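Local coordinates for protein oxidoreductase, iron/ascorbate family (Shewanella oneidensis, PDB 3ON7) that probably catalyses iron(II)-dependent oxidation with 2-oxoglutarate, perhaps forming ethylene from it and oxidising L-arginine, at residues B[215-220]-B[258-263]; B[133-138]-B[221-226]. All coordinates share one frame; numbering follows the deposited sequence.

In the fold
Contacts 1 and 2 lie side by side, their centres about 7 Å apart and about 18 and 21 Å from the centre of the chain. Residues 215-220 run straight on into 221-226, so helix 216-221 takes part in contact 1 and its end in contact 2. A probable hydrogen bond from Ser137 OG to Val259 O, 2.7 Å, ties loop 133-138 to loop 258-263, and Ala221 CB packs on Leu260 O at 3.7 Å. The helix starts beside the putative iron site: Asp216 shares a backbone hydrogen bond with Asp176, which with His174 and His231 forms what is consistent with the family's two-histidine, one-carboxylate triad.

Contact 1. Residues B[215-220]-B[258-263]; sequences GDMLQE and VVLSER
Glu220 and Ser261 make the polar half of this contact. Ser261 OG donates to Glu220 OE2 at 2.7 Å, meeting the anti lone pair, the one turned away from OE1. Glu220 gets there with CG anti to its backbone N and a bend at chi2 (66°), which swings CD round toward Ser261; OE2 then makes the bond. Ser261 holds OG between its own N and carbonyl carbon (chi1 73°), where the oxygen can also accept from Arg263 N at 3.0 Å, with an N-H...O angle of 156°. Tyr264 N is a further partner of that OG, so three partners hold the hydroxyl, which is likely to limit its rotation. Arg263 NE sits 5.0 Å from Glu220 OE2, too far to pair; it bridges instead to Asp85 of the second subunit.

The apolar half belongs to Leu260. Its CB lies 4.0 Å from Glu220 CG, the two side chains crossing at about a right angle. Its methyls straddle the base of Met217, a selenomethionine: CD1 touches CG at 3.7 Å, and CD2 comes to 3.5 Å from the backbone O of Met217. Beyond CG the Met217 chain runs extended, away from residues 258-263; its side chain also packs on Ala266 and Tyr269.

Ser261 OG, bonded to the N two residues on, defines an ST turn, and this turn lies in the loop between strand 245-252 and helix 266-277, which passes the short helix 216-221 that follows strand 210-214 of the double-stranded beta-helix (jelly-roll) core of 2-oxoglutarate oxygenases.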
loop_
_atom_site.group_PDB
_atom_site.type_symbol
_atom_site.label_atom_id
_atom_site.label_comp_id
_atom_site.label_asym_id
_atom_site.label_seq_id
_atom_site.Cartn_x
_atom_site.Cartn_y
_atom_site.Cartn_z
ATOM N N GLY B 215 -1.910 23.230 -8.553
ATOM C CA GLY B 215 -1.912 21.766 -8.726
ATOM C C GLY B 215 -3.318 21.243 -9.043
ATOM O O GLY B 215 -4.313 21.978 -8.901
ATOM N N ASP B 216 -3.404 19.981 -9.483
ATOM C CA ASP B 216 -4.672 19.418 -9.973
ATOM C C ASP B 216 -5.847 19.592 -9.024
ATOM O O ASP B 216 -6.981 19.826 -9.457
ATOM C CB ASP B 216 -4.534 17.925 -10.279
ATOM C CG ASP B 216 -3.730 17.670 -11.519
ATOM O OD1 ASP B 216 -3.463 18.663 -12.226
ATOM O OD2 ASP B 216 -3.356 16.498 -11.770
HETATM N N MSE B 217 -5.594 19.460 -7.731
HETATM C CA MSE B 217 -6.676 19.600 -6.769
HETATM C C MSE B 217 -7.274 21.022 -6.671
HETATM O O MSE B 217 -8.461 21.153 -6.400
HETATM C CB MSE B 217 -6.262 19.055 -5.416
HETATM C CG MSE B 217 -6.309 17.531 -5.363
HETATM SE SE MSE B 217 -5.536 16.922 -3.719
HETATM C CE MSE B 217 -5.418 15.037 -4.120
ATOM N N LEU B 218 -6.489 22.066 -6.927
ATOM C CA LEU B 218 -7.029 23.445 -6.985
ATOM C C LEU B 218 -7.703 23.728 -8.326
ATOM O O LEU B 218 -8.676 24.507 -8.386
ATOM C CB LEU B 218 -5.938 24.511 -6.687
ATOM C CG LEU B 218 -6.399 25.966 -6.537
ATOM C CD1 LEU B 218 -7.570 26.095 -5.565
ATOM C CD2 LEU B 218 -5.233 26.874 -6.071
ATOM N N GLN B 219 -7.202 23.099 -9.395
ATOM C CA GLN B 219 -7.907 23.138 -10.671
ATOM C C GLN B 219 -9.306 22.571 -10.499
ATOM O O GLN B 219 -10.296 23.181 -10.937
ATOM C CB GLN B 219 -7.159 22.399 -11.772
ATOM C CG GLN B 219 -7.833 22.522 -13.134
ATOM C CD GLN B 219 -7.072 21.847 -14.276
ATOM O OE1 GLN B 219 -5.928 22.167 -14.555
ATOM N NE2 GLN B 219 -7.745 20.949 -14.975
ATOM N N GLU B 220 -9.392 21.412 -9.849
ATOM C CA GLU B 220 -10.676 20.772 -9.591
ATOM C C GLU B 220 -11.549 21.629 -8.681
ATOM O O GLU B 220 -12.736 21.766 -8.941
ATOM C CB GLU B 220 -10.466 19.397 -8.950
ATOM C CG GLU B 220 -11.748 18.643 -8.622
ATOM C CD GLU B 220 -12.553 18.240 -9.851
ATOM O OE1 GLU B 220 -12.022 18.211 -10.987
ATOM O OE2 GLU B 220 -13.729 17.926 -9.671
ATOM N N VAL B 258 -11.192 16.977 2.627
ATOM C CA VAL B 258 -11.689 18.223 2.041
ATOM C C VAL B 258 -12.458 17.907 0.784
ATOM O O VAL B 258 -11.961 17.182 -0.071
ATOM C CB VAL B 258 -10.565 19.191 1.660
ATOM C CG1 VAL B 258 -11.104 20.330 0.769
ATOM C CG2 VAL B 258 -9.924 19.750 2.894
ATOM N N VAL B 259 -13.676 18.433 0.684
ATOM C CA VAL B 259 -14.466 18.289 -0.525
ATOM C C VAL B 259 -13.923 19.269 -1.541
ATOM O O VAL B 259 -13.762 20.440 -1.226
ATOM C CB VAL B 259 -15.961 18.587 -0.271
ATOM C CG1 VAL B 259 -16.740 18.560 -1.577
ATOM C CG2 VAL B 259 -16.540 17.592 0.731
ATOM N N LEU B 260 -13.605 18.789 -2.742
ATOM C CA LEU B 260 -13.046 19.638 -3.793
ATOM C C LEU B 260 -14.121 20.143 -4.740
ATOM O O LEU B 260 -14.011 21.231 -5.279
ATOM C CB LEU B 260 -12.010 18.872 -4.598
ATOM C CG LEU B 260 -10.725 18.483 -3.873
ATOM C CD1 LEU B 260 -9.951 17.443 -4.698
ATOM C CD2 LEU B 260 -9.863 19.715 -3.571
ATOM N N SER B 261 -15.146 19.321 -4.941
ATOM C CA SER B 261 -16.188 19.560 -5.911
ATOM C C SER B 261 -17.328 18.587 -5.613
ATOM O O SER B 261 -17.260 17.821 -4.635
ATOM C CB SER B 261 -15.678 19.314 -7.334
ATOM O OG SER B 261 -15.522 17.912 -7.587
ATOM N N GLU B 262 -18.353 18.611 -6.467
ATOM C CA GLU B 262 -19.466 17.683 -6.375
ATOM C C GLU B 262 -19.015 16.245 -6.625
ATOM O O GLU B 262 -19.734 15.317 -6.252
ATOM C CB GLU B 262 -20.592 18.039 -7.383
ATOM C CG GLU B 262 -21.279 19.401 -7.139
ATOM C CD GLU B 262 -22.800 19.412 -7.386
ATOM O OE1 GLU B 262 -23.319 18.572 -8.170
ATOM O OE2 GLU B 262 -23.471 20.285 -6.782
ATOM N N ARG B 263 -17.848 16.075 -7.253
ATOM C CA ARG B 263 -17.364 14.768 -7.722
ATOM C C ARG B 263 -16.293 14.129 -6.850
ATOM O O ARG B 263 -16.212 12.905 -6.788
ATOM C CB ARG B 263 -16.808 14.879 -9.147
ATOM C CG ARG B 263 -17.845 15.174 -10.228
ATOM C CD ARG B 263 -17.181 15.451 -11.600
ATOM N NE ARG B 263 -16.272 14.373 -12.022
ATOM C CZ ARG B 263 -15.669 14.296 -13.215
ATOM N NH1 ARG B 263 -15.873 15.232 -14.149
ATOM N NH2 ARG B 263 -14.861 13.265 -13.483
#

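Contact 2. Residues B[133-138]-B[221-226]; sequences KAKFSI and ASDGYF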
loop_
_atom_site.group_PDB
_atom_site.type_symbol
_atom_site.label_atom_id
_atom_site.label_comp_id
_atom_site.label_asym_id
_atom_site.label_seq_id
_atom_site.Cartn_x
_atom_site.Cartn_y
_atom_site.Cartn_z
ATOM N N LYS B 133 -15.314 31.697 -5.952
ATOM C CA LYS B 133 -15.266 31.638 -4.479
ATOM C C LYS B 133 -16.245 30.620 -3.926
ATOM O O LYS B 133 -15.887 29.828 -3.060
ATOM C CB LYS B 133 -15.589 32.991 -3.832
ATOM C CG LYS B 133 -14.430 33.956 -3.708
ATOM C CD LYS B 133 -14.925 35.423 -3.728
ATOM C CE LYS B 133 -13.891 36.392 -3.165
ATOM N NZ LYS B 133 -13.791 37.654 -3.967
ATOM N N ALA B 134 -17.478 30.651 -4.427
ATOM C CA ALA B 134 -18.553 29.787 -3.926
ATOM C C ALA B 134 -18.293 28.296 -4.164
ATOM O O ALA B 134 -18.932 27.459 -3.547
ATOM C CB ALA B 134 -19.895 30.191 -4.545
ATOM N N LYS B 135 -17.359 27.964 -5.049
ATOM C CA LYS B 135 -17.008 26.565 -5.294
ATOM C C LYS B 135 -16.083 25.967 -4.221
ATOM O O LYS B 135 -16.022 24.757 -4.068
ATOM C CB LYS B 135 -16.389 26.411 -6.680
ATOM C CG LYS B 135 -17.374 26.690 -7.797
ATOM C CD LYS B 135 -16.799 26.304 -9.160
ATOM C CE LYS B 135 -17.717 26.738 -10.307
ATOM N NZ LYS B 135 -19.112 26.258 -10.107
ATOM N N PHE B 136 -15.386 26.814 -3.474
ATOM C CA PHE B 136 -14.476 26.347 -2.447
ATOM C C PHE B 136 -15.273 25.951 -1.218
ATOM O O PHE B 136 -16.004 26.767 -0.669
ATOM C CB PHE B 136 -13.464 27.435 -2.093
ATOM C CG PHE B 136 -12.717 27.994 -3.277
ATOM C CD1 PHE B 136 -12.415 27.207 -4.381
ATOM C CD2 PHE B 136 -12.280 29.312 -3.263
ATOM C CE1 PHE B 136 -11.708 27.740 -5.456
ATOM C CE2 PHE B 136 -11.588 29.843 -4.322
ATOM C CZ PHE B 136 -11.293 29.054 -5.421
ATOM N N SER B 137 -15.155 24.697 -0.800
ATOM C CA SER B 137 -15.998 24.165 0.285
ATOM C C SER B 137 -15.638 24.761 1.642
ATOM O O SER B 137 -16.482 24.919 2.502
ATOM C CB SER B 137 -15.890 22.645 0.348
ATOM O OG SER B 137 -14.558 22.224 0.610
ATOM N N ILE B 138 -14.361 25.051 1.847
ATOM C CA ILE B 138 -13.935 25.779 3.028
ATOM C C ILE B 138 -12.916 26.770 2.525
ATOM O O ILE B 138 -12.479 26.653 1.391
ATOM C CB ILE B 138 -13.365 24.846 4.129
ATOM C CG1 ILE B 138 -12.150 24.060 3.636
ATOM C CG2 ILE B 138 -14.438 23.871 4.605
ATOM C CD1 ILE B 138 -11.472 23.221 4.741
ATOM N N ALA B 221 -10.966 22.198 -7.616
ATOM C CA ALA B 221 -11.747 22.995 -6.667
ATOM C C ALA B 221 -12.318 24.265 -7.292
ATOM O O ALA B 221 -13.383 24.727 -6.888
ATOM C CB ALA B 221 -10.933 23.341 -5.439
ATOM N N SER B 222 -11.624 24.800 -8.287
ATOM C CA SER B 222 -11.988 26.061 -8.919
ATOM C C SER B 222 -12.609 25.847 -10.289
ATOM O O SER B 222 -12.704 26.791 -11.075
ATOM C CB SER B 222 -10.740 26.923 -9.086
ATOM O OG SER B 222 -9.863 26.322 -10.018
ATOM N N ASP B 223 -13.038 24.617 -10.568
ATOM C CA ASP B 223 -13.666 24.272 -11.836
ATOM C C ASP B 223 -12.887 24.784 -13.046
ATOM O O ASP B 223 -13.462 25.375 -13.953
ATOM C CB ASP B 223 -15.113 24.794 -11.886
ATOM C CG ASP B 223 -15.932 24.148 -13.007
ATOM O OD1 ASP B 223 -15.784 22.919 -13.225
ATOM O OD2 ASP B 223 -16.719 24.870 -13.662
ATOM N N GLY B 224 -11.576 24.567 -13.060
ATOM C CA GLY B 224 -10.764 24.922 -14.230
ATOM C C GLY B 224 -10.384 26.384 -14.345
ATOM O O GLY B 224 -9.632 26.746 -15.234
ATOM N N TYR B 225 -10.883 27.232 -13.451
ATOM C CA TYR B 225 -10.555 28.659 -13.484
ATOM C C TYR B 225 -9.067 28.885 -13.257
ATOM O O TYR B 225 -8.475 29.732 -13.917
ATOM C CB TYR B 225 -11.354 29.453 -12.459
ATOM C CG TYR B 225 -11.146 30.957 -12.555
ATOM C CD1 TYR B 225 -11.822 31.722 -13.507
ATOM C CD2 TYR B 225 -10.280 31.614 -11.690
ATOM C CE1 TYR B 225 -11.640 33.116 -13.593
ATOM C CE2 TYR B 225 -10.079 32.998 -11.773
ATOM C CZ TYR B 225 -10.762 33.738 -12.726
ATOM O OH TYR B 225 -10.560 35.093 -12.796
ATOM N N PHE B 226 -8.476 28.129 -12.328
ATOM C CA PHE B 226 -7.031 28.119 -12.143
ATOM C C PHE B 226 -6.469 26.841 -12.738
ATOM O O PHE B 226 -6.759 25.764 -12.247
ATOM C CB PHE B 226 -6.669 28.223 -10.658
ATOM C CG PHE B 226 -6.980 29.567 -10.062
ATOM C CD1 PHE B 226 -6.291 30.699 -10.479
ATOM C CD2 PHE B 226 -7.968 29.710 -9.108
ATOM C CE1 PHE B 226 -6.577 31.946 -9.946
ATOM C CE2 PHE B 226 -8.266 30.961 -8.572
ATOM C CZ PHE B 226 -7.564 32.077 -8.987
#
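The Phe136 ring meets Ala221 and Ser222 with its edge: the Ala221 carbonyl group and Ser222 CB both lie near the ring plane, and CE1 is 3.8 Å from that CB. CD1 reaches 3.7 Å from Ala221 O. On the other segment the flat groups are neighbours in sequence. Tyr225 CD2 stands 3.7 Å above the centre of the Phe226 ring, while Phe226 CD2 lies at the edge of the Tyr225 ring, in its plane.

All this gathers round a Schellman motif that ends helix 216-221. Gly224 N bonds back to Gln219 O and Asp223 N to Glu220 O, with Asp223 at positive phi as the C-prime residue and a type I' turn from Ser222 to Tyr225. The partner loop makes a type I turn, Lys133 to Phe136, just after helix 130-133. In Phe136, chi1 (-54°) puts CG anti to the carbonyl carbon, and from there the ring brings its CD1-CE1 edge to the helix end. An alanine at Phe136 would probably open a gap beside Ala221 and Ser222 CB, leaving the helix end without the ring edge that now packs against it.

Lys135 covers the outer side. Its CB lies 3.5 Å from Ala221 O, and farther along CD rests on Asp223 CB at 3.5 Å, the two side chains crossing obliquely. NZ and Asp223 OD2 stay 4.5 Å apart, beyond a salt bridge, though opposite charges at that range are likely to attract. No hydrogen bond joins the two segments.

Ser222 OG is instead engaged within its own segment and the helix before it, bonded to Leu218 O and accepting from Phe226 N at 3.2 Å, with an N-H...O angle of 164°.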